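Local coordinates for p800 reaction center core protein (Heliobacterium modesticaldum, PDB 5V8K) that forms the membrane-embedded core of a homodimeric photosynthetic reaction centre, binding bacteriochlorophylls and chlorophyll and supplying cysteines to a [4Fe-4S] cluster, at residues 270-275 against 450-455; 329-334 against 377-382. All coordinates share one frame; numbering follows the deposited sequence.

Contact 1: residues 270-275 against 450-455; sequences MGIMFW and QVIAPA. With GBF (Bacteriochlorophyll g), chain D.
I272 reaches from helix 258-291 to meet V451 and I452 on helix 449-459, and between these two segments only branched aliphatic side chains meet. Its CG1 lies 4.0 Å from CG1 of I452, the two side chains sliding past each other in opposite senses. The delta methyl CD1 continues outward and meets V451 CG1 at 4.1 Å, here with the two side chains angled across one another. With chi1 at 178°, V451 turns CG1 away from its own N and out to this I272 methyl. Branched aliphatics suit a membrane interior where helices stand well apart: the nearest CA atoms, those of I272 and I452, are 8.3 Å from each other. I452 also packs on F587 and M594 of helix 575-599, and V451 on L389 of helix 376-401. P454, lacking an amide hydrogen, breaks the backbone bonding of its own helix and kinks it.

One residue before V451, Q450 serves a bacteriochlorophyll g. A bend at chi2 (-46°) lays its carboxamide flat over the C3B-C4B edge of a pyrrole ring and the adjoining CHC methine, the two planes nearly parallel, with CD 3.4 Å from C4B of the pigment. NE2 sits 3.4 Å from C3B. OE1 points inward across the macrocycle and accepts a short hydrogen bond of 2.5 Å from a water oxygen. That water is the axial ligand of the magnesium, on the same face as the amide, with its oxygen 2.6 Å from the metal. A leucine in place of Q450 would probably leave the metal-bound water without this acceptor and its position over the macrocycle less well defined. The chemistry is thus divided: dispersion joins the two segments, whereas the polar amide acts in the second shell, probably helping to orient the water that ligates the pigment.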
loop_
_atom_site.group_PDB
_atom_site.type_symbol
_atom_site.label_atom_id
_atom_site.label_comp_id
_atom_site.label_asym_id
_atom_site.label_seq_id
_atom_site.Cartn_x
_atom_site.Cartn_y
_atom_site.Cartn_z
ATOM N N MET A 270 -8.449 10.360 -17.852
ATOM C CA MET A 270 -9.271 11.576 -17.843
ATOM C C MET A 270 -10.743 11.199 -18.066
ATOM O O MET A 270 -11.640 11.831 -17.582
ATOM C CB MET A 270 -8.860 12.661 -18.887
ATOM C CG MET A 270 -7.524 13.314 -18.655
ATOM S SD MET A 270 -7.613 14.428 -17.273
ATOM C CE MET A 270 -6.499 15.705 -17.756
ATOM N N GLY A 271 -10.968 10.227 -18.914
ATOM C CA GLY A 271 -12.332 9.778 -19.157
ATOM C C GLY A 271 -12.976 9.207 -17.902
ATOM O O GLY A 271 -14.117 9.532 -17.577
ATOM N N ILE A 272 -12.236 8.399 -17.153
ATOM C CA ILE A 272 -12.765 7.854 -15.905
ATOM C C ILE A 272 -13.087 8.995 -14.951
ATOM O O ILE A 272 -14.106 8.983 -14.243
ATOM C CB ILE A 272 -11.761 6.883 -15.268
ATOM C CG1 ILE A 272 -11.605 5.605 -16.116
ATOM C CG2 ILE A 272 -12.152 6.543 -13.836
ATOM C CD1 ILE A 272 -12.821 4.777 -16.281
ATOM N N MET A 273 -12.188 9.965 -14.922
ATOM C CA MET A 273 -12.333 11.117 -14.014
ATOM C C MET A 273 -13.615 11.946 -14.372
ATOM O O MET A 273 -14.344 12.403 -13.513
ATOM C CB MET A 273 -11.073 12.044 -13.908
ATOM C CG MET A 273 -9.859 11.476 -13.202
ATOM S SD MET A 273 -8.342 12.300 -13.647
ATOM C CE MET A 273 -8.526 13.908 -12.939
ATOM N N PHE A 274 -13.875 12.155 -15.645
ATOM C CA PHE A 274 -15.070 12.906 -16.039
ATOM C C PHE A 274 -16.342 12.081 -15.841
ATOM O O PHE A 274 -17.399 12.643 -15.551
ATOM C CB PHE A 274 -14.972 13.373 -17.491
ATOM C CG PHE A 274 -14.236 14.678 -17.666
ATOM C CD1 PHE A 274 -14.893 15.870 -17.456
ATOM C CD2 PHE A 274 -12.894 14.707 -18.029
ATOM C CE1 PHE A 274 -14.227 17.077 -17.598
ATOM C CE2 PHE A 274 -12.234 15.908 -18.161
ATOM C CZ PHE A 274 -12.906 17.095 -17.953
ATOM N N TRP A 275 -16.266 10.760 -16.009
ATOM C CA TRP A 275 -17.417 9.898 -15.772
ATOM C C TRP A 275 -17.851 9.995 -14.315
ATOM O O TRP A 275 -19.017 10.235 -14.008
ATOM C CB TRP A 275 -17.043 8.454 -16.134
ATOM C CG TRP A 275 -18.095 7.392 -16.010
ATOM C CD1 TRP A 275 -19.429 7.491 -16.297
ATOM C CD2 TRP A 275 -17.875 6.043 -15.578
ATOM N NE1 TRP A 275 -20.056 6.272 -16.060
ATOM C CE2 TRP A 275 -19.111 5.369 -15.627
ATOM C CE3 TRP A 275 -16.744 5.342 -15.151
ATOM C CZ2 TRP A 275 -19.239 4.022 -15.257
ATOM C CZ3 TRP A 275 -16.871 4.031 -14.780
ATOM C CH2 TRP A 275 -18.113 3.375 -14.838
ATOM N N GLN A 450 -9.631 -0.554 -10.524
ATOM C CA GLN A 450 -9.912 -1.873 -11.073
ATOM C C GLN A 450 -10.309 -1.854 -12.544
ATOM O O GLN A 450 -10.419 -2.925 -13.159
ATOM C CB GLN A 450 -11.027 -2.535 -10.241
ATOM C CG GLN A 450 -10.588 -2.882 -8.866
ATOM C CD GLN A 450 -9.260 -3.546 -8.909
ATOM O OE1 GLN A 450 -8.243 -2.933 -8.620
ATOM N NE2 GLN A 450 -9.248 -4.792 -9.365
ATOM N N VAL A 451 -10.543 -0.677 -13.108
ATOM C CA VAL A 451 -10.689 -0.509 -14.551
ATOM C C VAL A 451 -9.354 -0.111 -15.189
ATOM O O VAL A 451 -8.893 -0.731 -16.150
ATOM C CB VAL A 451 -11.787 0.538 -14.854
ATOM C CG1 VAL A 451 -11.928 0.755 -16.330
ATOM C CG2 VAL A 451 -13.134 0.129 -14.221
ATOM N N ILE A 452 -8.698 0.900 -14.615
ATOM C CA ILE A 452 -7.516 1.479 -15.226
ATOM C C ILE A 452 -6.361 0.478 -15.259
ATOM O O ILE A 452 -5.679 0.342 -16.272
ATOM C CB ILE A 452 -7.137 2.781 -14.495
ATOM C CG1 ILE A 452 -8.237 3.818 -14.751
ATOM C CG2 ILE A 452 -5.785 3.351 -15.007
ATOM C CD1 ILE A 452 -8.229 5.003 -13.778
ATOM N N ALA A 453 -6.121 -0.234 -14.159
ATOM C CA ALA A 453 -4.918 -1.061 -14.109
ATOM C C ALA A 453 -5.000 -2.241 -15.067
ATOM O O ALA A 453 -4.105 -2.380 -15.926
ATOM C CB ALA A 453 -4.652 -1.515 -12.676
ATOM N N PRO A 454 -6.023 -3.083 -15.032
ATOM C CA PRO A 454 -6.091 -4.160 -16.022
ATOM C C PRO A 454 -6.116 -3.665 -17.463
ATOM O O PRO A 454 -5.608 -4.342 -18.360
ATOM C CB PRO A 454 -7.414 -4.880 -15.667
ATOM C CG PRO A 454 -7.835 -4.324 -14.426
ATOM C CD PRO A 454 -7.222 -3.068 -14.159
ATOM N N ALA A 455 -6.804 -2.556 -17.723
ATOM C CA ALA A 455 -6.818 -1.997 -19.064
ATOM C C ALA A 455 -5.402 -1.632 -19.504
ATOM O O ALA A 455 -4.978 -1.990 -20.603
ATOM C CB ALA A 455 -7.725 -0.784 -19.117
HETATM MG MG GBF D . -6.271 -4.929 -5.699
HETATM C CHA GBF D . -3.096 -6.239 -4.976
HETATM C CHB GBF D . -7.163 -7.928 -6.770
HETATM C CHC GBF D . -9.517 -3.773 -5.422
HETATM C CHD GBF D . -5.249 -1.927 -4.101
HETATM N NA GBF D . -5.325 -6.678 -5.956
HETATM C C1A GBF D . -4.020 -7.055 -5.813
HETATM C C2A GBF D . -3.557 -8.417 -6.303
HETATM C C3A GBF D . -4.894 -8.938 -6.839
HETATM C C4A GBF D . -5.848 -7.757 -6.531
HETATM C CMA GBF D . -4.755 -9.206 -8.323
HETATM C CAA GBF D . -2.932 -9.441 -5.343
HETATM C CBA GBF D . -2.326 -10.595 -6.141
HETATM C CGA GBF D . -3.216 -11.829 -6.001
HETATM O O1A GBF D . -4.238 -11.869 -5.312
HETATM O O2A GBF D . -2.738 -13.027 -6.627
HETATM N NB GBF D . -8.085 -5.778 -5.982
HETATM C C1B GBF D . -8.289 -6.981 -6.548
HETATM C C2B GBF D . -9.670 -7.159 -6.772
HETATM C C3B GBF D . -10.287 -5.977 -6.372
HETATM C C4B GBF D . -9.257 -5.134 -5.917
HETATM C CMB GBF D . -10.288 -8.374 -7.377
HETATM C CAB GBF D . -11.702 -5.582 -6.458
HETATM C CBB GBF D . -12.634 -6.156 -7.129
HETATM N NC GBF D . -7.184 -3.294 -4.817
HETATM C C1C GBF D . -8.445 -2.899 -4.948
HETATM C C2C GBF D . -9.003 -1.536 -4.620
HETATM C C3C GBF D . -7.629 -1.114 -4.279
HETATM C C4C GBF D . -6.658 -2.096 -4.412
HETATM C CMC GBF D . -9.681 -0.860 -5.787
HETATM C CAC GBF D . -7.277 0.249 -3.836
HETATM C CBC GBF D . -8.259 1.419 -3.606
HETATM N ND GBF D . -4.661 -4.154 -4.845
HETATM C C1D GBF D . -4.326 -3.062 -4.195
HETATM C C2D GBF D . -2.963 -2.942 -3.404
HETATM C C3D GBF D . -2.628 -4.226 -3.844
HETATM C C4D GBF D . -3.547 -4.935 -4.654
HETATM C CMD GBF D . -2.382 -1.831 -2.599
HETATM C CAD GBF D . -1.430 -5.073 -3.819
HETATM O OBD GBF D . -0.408 -5.068 -3.032
HETATM C CBD GBF D . -1.701 -6.380 -4.514
HETATM C CGD GBF D . -0.658 -6.592 -5.591
HETATM O O1D GBF D . -0.816 -6.393 -6.794
HETATM O O2D GBF D . 0.662 -6.996 -5.162
HETATM C CED GBF D . 1.718 -7.017 -6.108
HETATM C C1 GBF D . -3.460 -14.241 -6.493
HETATM C C2 GBF D . -3.172 -14.869 -5.170
HETATM C C3 GBF D . -2.339 -15.915 -5.072
HETATM C C4 GBF D . -1.628 -16.419 -6.297
HETATM C C5 GBF D . -2.078 -16.537 -3.731
HETATM C C6 GBF D . -2.658 -17.954 -3.599
HETATM C C7 GBF D . -4.175 -17.891 -3.537
HETATM C C8 GBF D . -4.926 -18.521 -2.621
HETATM C C9 GBF D . -4.332 -19.314 -1.517
HETATM C C10 GBF D . -6.420 -18.358 -2.641
HETATM C C11 GBF D . -6.676 -16.949 -2.136
HETATM C C12 GBF D . -6.364 -16.940 -0.671
HETATM C C13 GBF D . -5.697 -15.953 -0.073
HETATM C C14 GBF D . -5.486 -16.079 1.387
HETATM C C15 GBF D . -5.151 -14.781 -0.790
HETATM O O HOH W 1 -5.988 -3.968 -8.078
#

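Contact 2: residues 329-334 against 377-382; sequences IFVSYG and SEFVAA. With AOH (8(1)-OH-Chlorophyll aF), chain E.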
loop_
_atom_site.group_PDB
_atom_site.type_symbol
_atom_site.label_atom_id
_atom_site.label_comp_id
_atom_site.label_asym_id
_atom_site.label_seq_id
_atom_site.Cartn_x
_atom_site.Cartn_y
_atom_site.Cartn_z
ATOM N N ILE A 329 -15.659 -10.629 -12.144
ATOM C CA ILE A 329 -14.465 -10.641 -11.304
ATOM C C ILE A 329 -14.151 -12.056 -10.849
ATOM O O ILE A 329 -12.995 -12.490 -10.856
ATOM C CB ILE A 329 -14.646 -9.697 -10.098
ATOM C CG1 ILE A 329 -14.731 -8.230 -10.546
ATOM C CG2 ILE A 329 -13.557 -9.887 -9.091
ATOM C CD1 ILE A 329 -13.475 -7.703 -11.201
ATOM N N PHE A 330 -15.175 -12.779 -10.386
ATOM C CA PHE A 330 -14.956 -14.139 -9.933
ATOM C C PHE A 330 -14.369 -14.977 -11.048
ATOM O O PHE A 330 -13.413 -15.720 -10.829
ATOM C CB PHE A 330 -16.276 -14.762 -9.434
ATOM C CG PHE A 330 -16.122 -16.163 -8.889
ATOM C CD1 PHE A 330 -16.183 -17.254 -9.724
ATOM C CD2 PHE A 330 -15.867 -16.367 -7.559
ATOM C CE1 PHE A 330 -16.037 -18.551 -9.227
ATOM C CE2 PHE A 330 -15.709 -17.668 -7.040
ATOM C CZ PHE A 330 -15.796 -18.754 -7.888
ATOM N N VAL A 331 -14.934 -14.877 -12.244
ATOM C CA VAL A 331 -14.466 -15.668 -13.375
ATOM C C VAL A 331 -13.033 -15.271 -13.764
ATOM O O VAL A 331 -12.154 -16.135 -13.902
ATOM C CB VAL A 331 -15.442 -15.507 -14.556
ATOM C CG1 VAL A 331 -14.858 -16.034 -15.811
ATOM C CG2 VAL A 331 -16.769 -16.250 -14.282
ATOM N N SER A 332 -12.778 -13.956 -13.922
ATOM C CA SER A 332 -11.486 -13.469 -14.410
ATOM C C SER A 332 -10.389 -13.682 -13.366
ATOM O O SER A 332 -9.390 -14.344 -13.645
ATOM C CB SER A 332 -11.583 -11.984 -14.817
ATOM O OG SER A 332 -11.893 -11.127 -13.728
ATOM N N TYR A 333 -10.586 -13.195 -12.135
ATOM C CA TYR A 333 -9.547 -13.310 -11.125
ATOM C C TYR A 333 -9.420 -14.743 -10.619
ATOM O O TYR A 333 -8.330 -15.177 -10.239
ATOM C CB TYR A 333 -9.808 -12.314 -9.989
ATOM C CG TYR A 333 -9.521 -10.860 -10.392
ATOM C CD1 TYR A 333 -10.403 -10.151 -11.194
ATOM C CD2 TYR A 333 -8.360 -10.223 -9.997
ATOM C CE1 TYR A 333 -10.127 -8.840 -11.602
ATOM C CE2 TYR A 333 -8.078 -8.894 -10.397
ATOM C CZ TYR A 333 -8.974 -8.230 -11.190
ATOM O OH TYR A 333 -8.729 -6.956 -11.598
ATOM N N GLY A 334 -10.507 -15.509 -10.599
ATOM C CA GLY A 334 -10.379 -16.892 -10.212
ATOM C C GLY A 334 -9.603 -17.714 -11.229
ATOM O O GLY A 334 -8.712 -18.497 -10.875
ATOM N N SER A 377 -6.008 -14.583 -22.692
ATOM C CA SER A 377 -5.563 -13.250 -22.258
ATOM C C SER A 377 -6.674 -12.222 -22.433
ATOM O O SER A 377 -6.981 -11.474 -21.508
ATOM C CB SER A 377 -4.305 -12.795 -23.027
ATOM O OG SER A 377 -3.821 -11.536 -22.552
ATOM N N GLU A 378 -7.278 -12.169 -23.616
ATOM C CA GLU A 378 -8.447 -11.316 -23.837
ATOM C C GLU A 378 -9.657 -11.733 -22.979
ATOM O O GLU A 378 -10.355 -10.873 -22.432
ATOM C CB GLU A 378 -8.848 -11.331 -25.313
ATOM C CG GLU A 378 -8.048 -10.446 -26.187
ATOM C CD GLU A 378 -6.679 -11.007 -26.572
ATOM O OE1 GLU A 378 -6.496 -12.267 -26.542
ATOM O OE2 GLU A 378 -5.798 -10.168 -26.914
ATOM N N PHE A 379 -9.958 -13.029 -22.880
ATOM C CA PHE A 379 -11.110 -13.444 -22.073
ATOM C C PHE A 379 -10.981 -12.946 -20.635
ATOM O O PHE A 379 -11.887 -12.275 -20.119
ATOM C CB PHE A 379 -11.290 -14.970 -22.117
ATOM C CG PHE A 379 -12.483 -15.466 -21.293
ATOM C CD1 PHE A 379 -13.741 -15.569 -21.865
ATOM C CD2 PHE A 379 -12.341 -15.801 -19.957
ATOM C CE1 PHE A 379 -14.846 -16.017 -21.128
ATOM C CE2 PHE A 379 -13.438 -16.256 -19.202
ATOM C CZ PHE A 379 -14.693 -16.352 -19.791
ATOM N N VAL A 380 -9.838 -13.215 -19.988
ATOM C CA VAL A 380 -9.643 -12.770 -18.609
ATOM C C VAL A 380 -9.629 -11.239 -18.528
ATOM O O VAL A 380 -10.273 -10.640 -17.656
ATOM C CB VAL A 380 -8.361 -13.383 -18.024
ATOM C CG1 VAL A 380 -7.991 -12.761 -16.639
ATOM C CG2 VAL A 380 -8.501 -14.864 -17.927
ATOM N N ALA A 381 -8.885 -10.576 -19.426
ATOM C CA ALA A 381 -8.726 -9.131 -19.299
ATOM C C ALA A 381 -10.058 -8.414 -19.478
ATOM O O ALA A 381 -10.383 -7.477 -18.741
ATOM C CB ALA A 381 -7.712 -8.621 -20.325
ATOM N N ALA A 382 -10.845 -8.843 -20.451
ATOM C CA ALA A 382 -12.123 -8.200 -20.688
ATOM C C ALA A 382 -13.109 -8.439 -19.535
ATOM O O ALA A 382 -13.853 -7.530 -19.150
ATOM C CB ALA A 382 -12.695 -8.688 -22.015
HETATM C C1 AOH E . -18.973 -7.641 -5.561
HETATM C C2 AOH E . -17.697 -8.273 -5.075
HETATM C C3 AOH E . -16.562 -8.269 -5.760
HETATM C C4 AOH E . -16.463 -7.644 -7.094
HETATM C C5 AOH E . -15.380 -8.982 -5.174
HETATM C C6 AOH E . -15.264 -10.400 -5.720
HETATM C C7 AOH E . -13.892 -10.866 -5.290
HETATM C C8 AOH E . -13.425 -12.070 -5.603
HETATM C C9 AOH E . -14.315 -13.019 -6.348
HETATM C C10 AOH E . -12.078 -12.498 -5.078
HETATM C C11 AOH E . -10.809 -12.096 -5.792
HETATM C C15 AOH E . -8.001 -12.163 -6.706
HETATM C C14 AOH E . -7.370 -13.614 -4.659
HETATM C C13 AOH E . -8.417 -12.878 -5.459
HETATM C C12 AOH E . -9.701 -12.836 -5.056
HETATM N NB AOH E . -12.607 -4.592 -1.780
HETATM N ND AOH E . -14.856 -1.697 -0.029
HETATM C C1A AOH E . -16.742 -3.856 -1.119
HETATM C C1B AOH E . -13.026 -5.767 -2.295
HETATM C C1C AOH E . -10.830 -2.342 -0.841
HETATM C C1D AOH E . -14.502 -0.537 0.541
HETATM C C2A AOH E . -17.781 -4.711 -1.787
HETATM C C2B AOH E . -11.968 -6.575 -2.707
HETATM C C2C AOH E . -9.960 -1.296 -0.566
HETATM C C2D AOH E . -15.615 0.151 0.990
HETATM C C3A AOH E . -16.874 -5.900 -2.106
HETATM C C3B AOH E . -10.835 -5.810 -2.448
HETATM C C3C AOH E . -10.722 -0.311 0.030
HETATM C C3D AOH E . -16.708 -0.644 0.658
HETATM C C4A AOH E . -15.462 -5.412 -1.908
HETATM C C4B AOH E . -11.265 -4.597 -1.913
HETATM C C4C AOH E . -12.019 -0.849 0.066
HETATM C C4D AOH E . -16.224 -1.768 -0.008
HETATM C CAA AOH E . -18.416 -4.000 -2.972
HETATM C CAB AOH E . -9.533 -6.391 -2.725
HETATM C CAC AOH E . -10.212 1.004 0.436
HETATM C CAD AOH E . -18.187 -0.716 0.507
HETATM C CBA AOH E . -19.717 -4.690 -3.390
HETATM C CBB AOH E . -8.377 -6.011 -2.268
HETATM C CBC AOH E . -10.559 1.414 1.830
HETATM C CBD AOH E . -18.529 -2.026 -0.124
HETATM C CED AOH E . -19.663 -4.451 2.664
HETATM C CGA AOH E . -19.587 -5.526 -4.628
HETATM C CGD AOH E . -19.389 -2.849 0.801
HETATM C CHA AOH E . -17.228 -2.649 -0.415
HETATM C CHB AOH E . -14.457 -6.160 -2.373
HETATM C CHC AOH E . -10.347 -3.554 -1.485
HETATM C CHD AOH E . -13.104 -0.069 0.633
HETATM C CMA AOH E . -17.131 -7.100 -1.202
HETATM C CMB AOH E . -12.002 -7.968 -3.294
HETATM C CMC AOH E . -8.493 -1.224 -0.881
HETATM C CMD AOH E . -15.558 1.470 1.707
HETATM N NA AOH E . -15.475 -4.240 -1.252
HETATM N NC AOH E . -12.080 -2.095 -0.431
HETATM O O1 AOH E . -10.713 2.034 -0.453
HETATM O O1A AOH E . -19.002 -5.121 -5.624
HETATM O O1D AOH E . -20.597 -2.921 0.655
HETATM O O2A AOH E . -19.506 -6.916 -4.459
HETATM O O2D AOH E . -18.799 -3.589 1.890
HETATM O OBD AOH E . -18.917 0.077 1.199
HETATM MG MG AOH E . -13.762 -3.277 -0.700
HETATM O O HOH W 2 -13.569 -4.393 1.396
#
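V331 and S332 meet F379 and V380 where two helices of the PsaA/PsaB-type fold, 311-344 and 376-401, both predicted to cross the membrane, pack closely and run roughly antiparallel. Apolar packing comes first. CG1 of V331 approaches the rim of the F379 ring near its plane, 3.7 Å from CE2, and the two side chains cross at about a right angle. F379 holds CG anti to its N (chi1 -180°), which carries the ring out to this valine; the ring also meets that of H383.

The second kind is side chain against backbone. S332 is small enough for its CA to come within 4.6 Å of the V380 CA, and its CB lies 3.4 Å from V380 O. In return V380 CG1 rests 3.7 Å from S332 O. No hydrogen bond crosses between the segments: the serine hydroxyl bonds instead to P328 O one turn earlier, a common way to bury this polar group in a helix.

Polar ties lead elsewhere, as when E378 OE2 is hydrogen-bonded to Y458 OH of helix 449-459.

Pigment contacts occupy another side of helix 311-344, where apolar groups suit the isoprenoid tail of 8(1)-OH-chlorophyll aF. CG2 of I329 lies 3.8 Å from tail atom C6, and Y333 CB is equally close to C15.

How the contacts relate
The centres of the two contacts are about 17 Å apart; in space contact 1 lies about 6 Å from the centre of the chain and contact 2 about 22 Å. Along the sequence the order is 270-275, 329-334, 377-382, 450-455, so contact 2 is formed entirely by residues lying between the two halves of contact 1. Four different helices take part, all in the portion of the protein related to PsaA and PsaB of photosystem I. Y333 bridges the pair by packing: its OH is 3.2 Å from Q450 NE2 and 4.0 Å from P454 CG. Helix 311-344 therefore lies against helix 449-459 as well as 376-401, joining both contacts into one helical scaffold with pigments packed against its members.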